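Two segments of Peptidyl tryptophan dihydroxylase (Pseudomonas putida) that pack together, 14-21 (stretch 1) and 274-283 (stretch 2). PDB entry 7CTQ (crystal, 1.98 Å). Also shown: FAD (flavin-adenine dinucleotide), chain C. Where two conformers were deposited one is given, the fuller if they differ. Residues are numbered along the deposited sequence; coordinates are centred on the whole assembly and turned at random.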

# COMPACT_ATOMS: atom_id res chain seq x y z
N GLY A 14 10.52 -1.48 -6.43
CA GLY A 14 9.31 -2.25 -6.26
C GLY A 14 8.16 -1.55 -6.94
O GLY A 14 8.35 -0.54 -7.65
N PRO A 15 6.94 -2.04 -6.73
CA PRO A 15 5.77 -1.39 -7.35
C PRO A 15 5.70 0.11 -7.11
O PRO A 15 5.38 0.87 -8.03
CB PRO A 15 4.58 -2.12 -6.70
CG PRO A 15 5.13 -3.38 -6.16
CD PRO A 15 6.56 -3.15 -5.84
N ALA A 16 6.02 0.56 -5.90
CA ALA A 16 5.83 1.96 -5.56
C ALA A 16 6.88 2.85 -6.22
O ALA A 16 6.55 3.89 -6.81
CB ALA A 16 5.84 2.14 -4.04
N GLY A 17 8.16 2.49 -6.10
CA GLY A 17 9.19 3.27 -6.77
C GLY A 17 9.01 3.29 -8.27
O GLY A 17 9.12 4.35 -8.91
N ALA A 18 8.71 2.13 -8.86
CA ALA A 18 8.48 2.05 -10.30
C ALA A 18 7.32 2.94 -10.72
O ALA A 18 7.43 3.72 -11.68
CB ALA A 18 8.22 0.60 -10.71
N ALA A 19 6.19 2.84 -10.00
CA ALA A 19 5.03 3.66 -10.29
C ALA A 19 5.38 5.14 -10.27
O ALA A 19 5.06 5.88 -11.21
CB ALA A 19 3.93 3.36 -9.27
N THR A 20 6.07 5.59 -9.22
CA THR A 20 6.40 7.01 -9.08
C THR A 20 7.30 7.48 -10.22
O THR A 20 7.06 8.54 -10.82
CB THR A 20 7.07 7.25 -7.72
OG1 THR A 20 6.18 6.83 -6.67
CG2 THR A 20 7.43 8.71 -7.54
N ALA A 21 8.33 6.69 -10.52
CA ALA A 21 9.24 7.00 -11.62
C ALA A 21 8.50 7.24 -12.93
O ALA A 21 8.74 8.23 -13.63
CB ALA A 21 10.25 5.85 -11.79
N GLY A 274 -1.75 -5.90 -0.79
CA GLY A 274 -0.71 -4.96 -0.39
C GLY A 274 -0.13 -4.19 -1.56
O GLY A 274 0.12 -2.98 -1.46
N ILE A 275 0.10 -4.87 -2.69
CA ILE A 275 0.70 -4.19 -3.84
C ILE A 275 -0.20 -3.05 -4.31
O ILE A 275 0.28 -1.95 -4.64
CB ILE A 275 0.99 -5.20 -4.96
CG1 ILE A 275 2.20 -6.06 -4.59
CG2 ILE A 275 1.27 -4.47 -6.25
CD1 ILE A 275 2.33 -7.35 -5.40
N PHE A 276 -1.51 -3.28 -4.32
CA PHE A 276 -2.45 -2.23 -4.70
C PHE A 276 -2.39 -1.07 -3.72
O PHE A 276 -2.42 0.10 -4.12
CB PHE A 276 -3.87 -2.81 -4.76
CG PHE A 276 -4.93 -1.77 -5.04
CD1 PHE A 276 -5.34 -1.52 -6.34
CD2 PHE A 276 -5.53 -1.06 -4.00
CE1 PHE A 276 -6.33 -0.57 -6.60
CE2 PHE A 276 -6.51 -0.11 -4.25
CZ PHE A 276 -6.91 0.14 -5.55
N GLN A 277 -2.35 -1.38 -2.42
CA GLN A 277 -2.29 -0.35 -1.39
C GLN A 277 -1.00 0.45 -1.48
O GLN A 277 -0.99 1.66 -1.24
CB GLN A 277 -2.46 -1.01 -0.03
CG GLN A 277 -3.79 -1.71 0.07
CD GLN A 277 -3.90 -2.56 1.30
OE1 GLN A 277 -2.92 -2.79 1.99
NE2 GLN A 277 -5.11 -3.03 1.59
N SER A 278 0.11 -0.21 -1.86
CA SER A 278 1.36 0.52 -2.06
C SER A 278 1.29 1.40 -3.29
O SER A 278 1.84 2.51 -3.29
CB SER A 278 2.52 -0.47 -2.15
OG SER A 278 2.24 -1.63 -1.38
N LEU A 279 0.62 0.93 -4.35
CA LEU A 279 0.43 1.77 -5.53
C LEU A 279 -0.42 2.99 -5.21
O LEU A 279 -0.15 4.10 -5.71
CB LEU A 279 -0.21 0.94 -6.65
CG LEU A 279 0.63 -0.18 -7.30
CD1 LEU A 279 -0.19 -0.96 -8.32
CD2 LEU A 279 1.91 0.39 -7.94
N SER A 280 -1.45 2.82 -4.36
CA SER A 280 -2.28 3.96 -3.95
C SER A 280 -1.45 5.05 -3.29
O SER A 280 -1.74 6.24 -3.44
CB SER A 280 -3.37 3.48 -2.99
OG SER A 280 -4.22 2.55 -3.64
N SER A 281 -0.44 4.65 -2.52
CA SER A 281 0.36 5.63 -1.80
C SER A 281 1.25 6.42 -2.76
O SER A 281 1.63 7.55 -2.45
CB SER A 281 1.21 4.94 -0.73
OG SER A 281 2.26 4.20 -1.33
N ALA A 282 1.58 5.84 -3.92
CA ALA A 282 2.42 6.50 -4.91
C ALA A 282 1.63 7.23 -5.98
O ALA A 282 2.22 7.99 -6.76
CB ALA A 282 3.36 5.49 -5.57
N LEU A 283 0.31 7.04 -6.02
CA LEU A 283 -0.50 7.53 -7.13
C LEU A 283 -0.35 9.04 -7.31
O LEU A 283 -0.20 9.52 -8.43
CB LEU A 283 -1.97 7.16 -6.91
CG LEU A 283 -2.95 7.61 -8.00
CD1 LEU A 283 -2.78 6.78 -9.28
CD2 LEU A 283 -4.42 7.60 -7.52
PA FAD C . 9.05 -3.32 -2.24
O1A FAD C . 8.15 -4.08 -3.14
O2A FAD C . 9.50 -4.11 -1.03
O5B FAD C . 10.22 -2.71 -3.08
C5B FAD C . 11.44 -2.27 -2.46
C4B FAD C . 12.54 -2.49 -3.47
O4B FAD C . 13.75 -1.86 -3.00
C3B FAD C . 12.90 -3.95 -3.76
O3B FAD C . 13.17 -4.13 -5.15
C2B FAD C . 14.12 -4.19 -2.87
O2B FAD C . 15.02 -5.17 -3.39
C1B FAD C . 14.78 -2.81 -2.93
N9A FAD C . 15.68 -2.46 -1.84
C8A FAD C . 15.56 -2.73 -0.51
N7A FAD C . 16.54 -2.26 0.23
C5A FAD C . 17.38 -1.67 -0.69
C6A FAD C . 18.61 -1.00 -0.56
N6A FAD C . 19.24 -0.81 0.60
N1A FAD C . 19.19 -0.51 -1.69
C2A FAD C . 18.57 -0.69 -2.86
N3A FAD C . 17.41 -1.31 -3.09
C4A FAD C . 16.85 -1.77 -1.97
N1 FAD C . 1.02 -7.76 -1.20
C2 FAD C . 0.14 -8.34 -2.06
O2 FAD C . -0.37 -7.71 -2.99
N3 FAD C . -0.20 -9.67 -1.91
C4 FAD C . 0.29 -10.52 -0.95
O4 FAD C . -0.07 -11.70 -0.92
C4X FAD C . 1.22 -9.90 -0.03
N5 FAD C . 1.73 -10.64 0.93
C5X FAD C . 2.62 -10.05 1.80
C6 FAD C . 3.16 -10.82 2.83
C7 FAD C . 4.05 -10.27 3.75
C7M FAD C . 4.62 -11.13 4.85
C8 FAD C . 4.41 -8.91 3.64
C8M FAD C . 5.37 -8.29 4.61
C9 FAD C . 3.87 -8.14 2.61
C9A FAD C . 2.98 -8.70 1.70
N10 FAD C . 2.43 -7.94 0.65
C10 FAD C . 1.53 -8.51 -0.23
C1' FAD C . 2.74 -6.52 0.52
C2' FAD C . 3.70 -6.18 -0.61
O2' FAD C . 4.87 -6.99 -0.55
C3' FAD C . 4.08 -4.71 -0.48
O3' FAD C . 2.89 -3.96 -0.27
C4' FAD C . 4.82 -4.11 -1.67
O4' FAD C . 5.81 -5.01 -2.18
C5' FAD C . 5.46 -2.79 -1.30
O5' FAD C . 5.96 -2.17 -2.49
P FAD C . 7.18 -1.20 -2.44
O1P FAD C . 6.77 -0.03 -1.52
O2P FAD C . 7.63 -0.84 -3.81
O3P FAD C . 8.29 -2.04 -1.68

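Two helices far apart in sequence, one beginning at Pro15 and the other running from Gly274 onward, point in roughly the same direction, their axes inclined by 36° and 8.5 Å apart at closest approach. The backbones come nearest at Ala16 and Leu279, whose CA atoms lie 5.4 Å apart. Ala16 and Ala19 present only methyl groups where the helices meet, and about 301 Å² of surface is buried between the stretches.

No hydrogen bond crosses the interface; direct contact is by van der Waals packing, mostly between apolar side chains. At one end, Pro15 CG rests 4.0 Å from Ile275 CG2. Proline suits the first turn of a helix, where its lack of an N-H costs no helical bond, and its ring offers a compact hydrocarbon surface. Leu279 leaves its backbone sideways, but its end reaches back across: Leu279 CD2 lies 3.9 Å from Pro15 CB and 3.8 Å from Ala19 CB. Farther along, Ala282 points toward the first helix, Ala282 CB lying 4.4 Å from Ala16 CB and 4.3 Å from Ala19 CB. Methyl groups suit this place, meeting at van der Waals distance while the helices lie close.

Several hydroxyls bond to carbonyls of their own helix. Thr20 OG1 donates to Ala16 O at 3.0 Å, which lets the hydroxyl sit 3.3 Å from the methyl carbon Ala282 CB without needing a partner across the interface. Likewise, Ser278 OG donates to Gly274 O at 2.5 Å.

FAD forms hydrogen bonds with both stretches. Ala16 N, free at the start of its helix, donates to the phosphate oxygen FAD O2P at 3.0 Å, while Ile275 N donates to the flavin carbonyl FAD O2 at 2.9 Å. Ser278 OG accepts from the ribityl hydroxyl FAD O3' at 2.7 Å. Glycine suits position 14 because an ideal CB on Gly14 would lie only 2.1 Å from FAD O5B; on Gly274 it would come within 2.5 Å of FAD C1'.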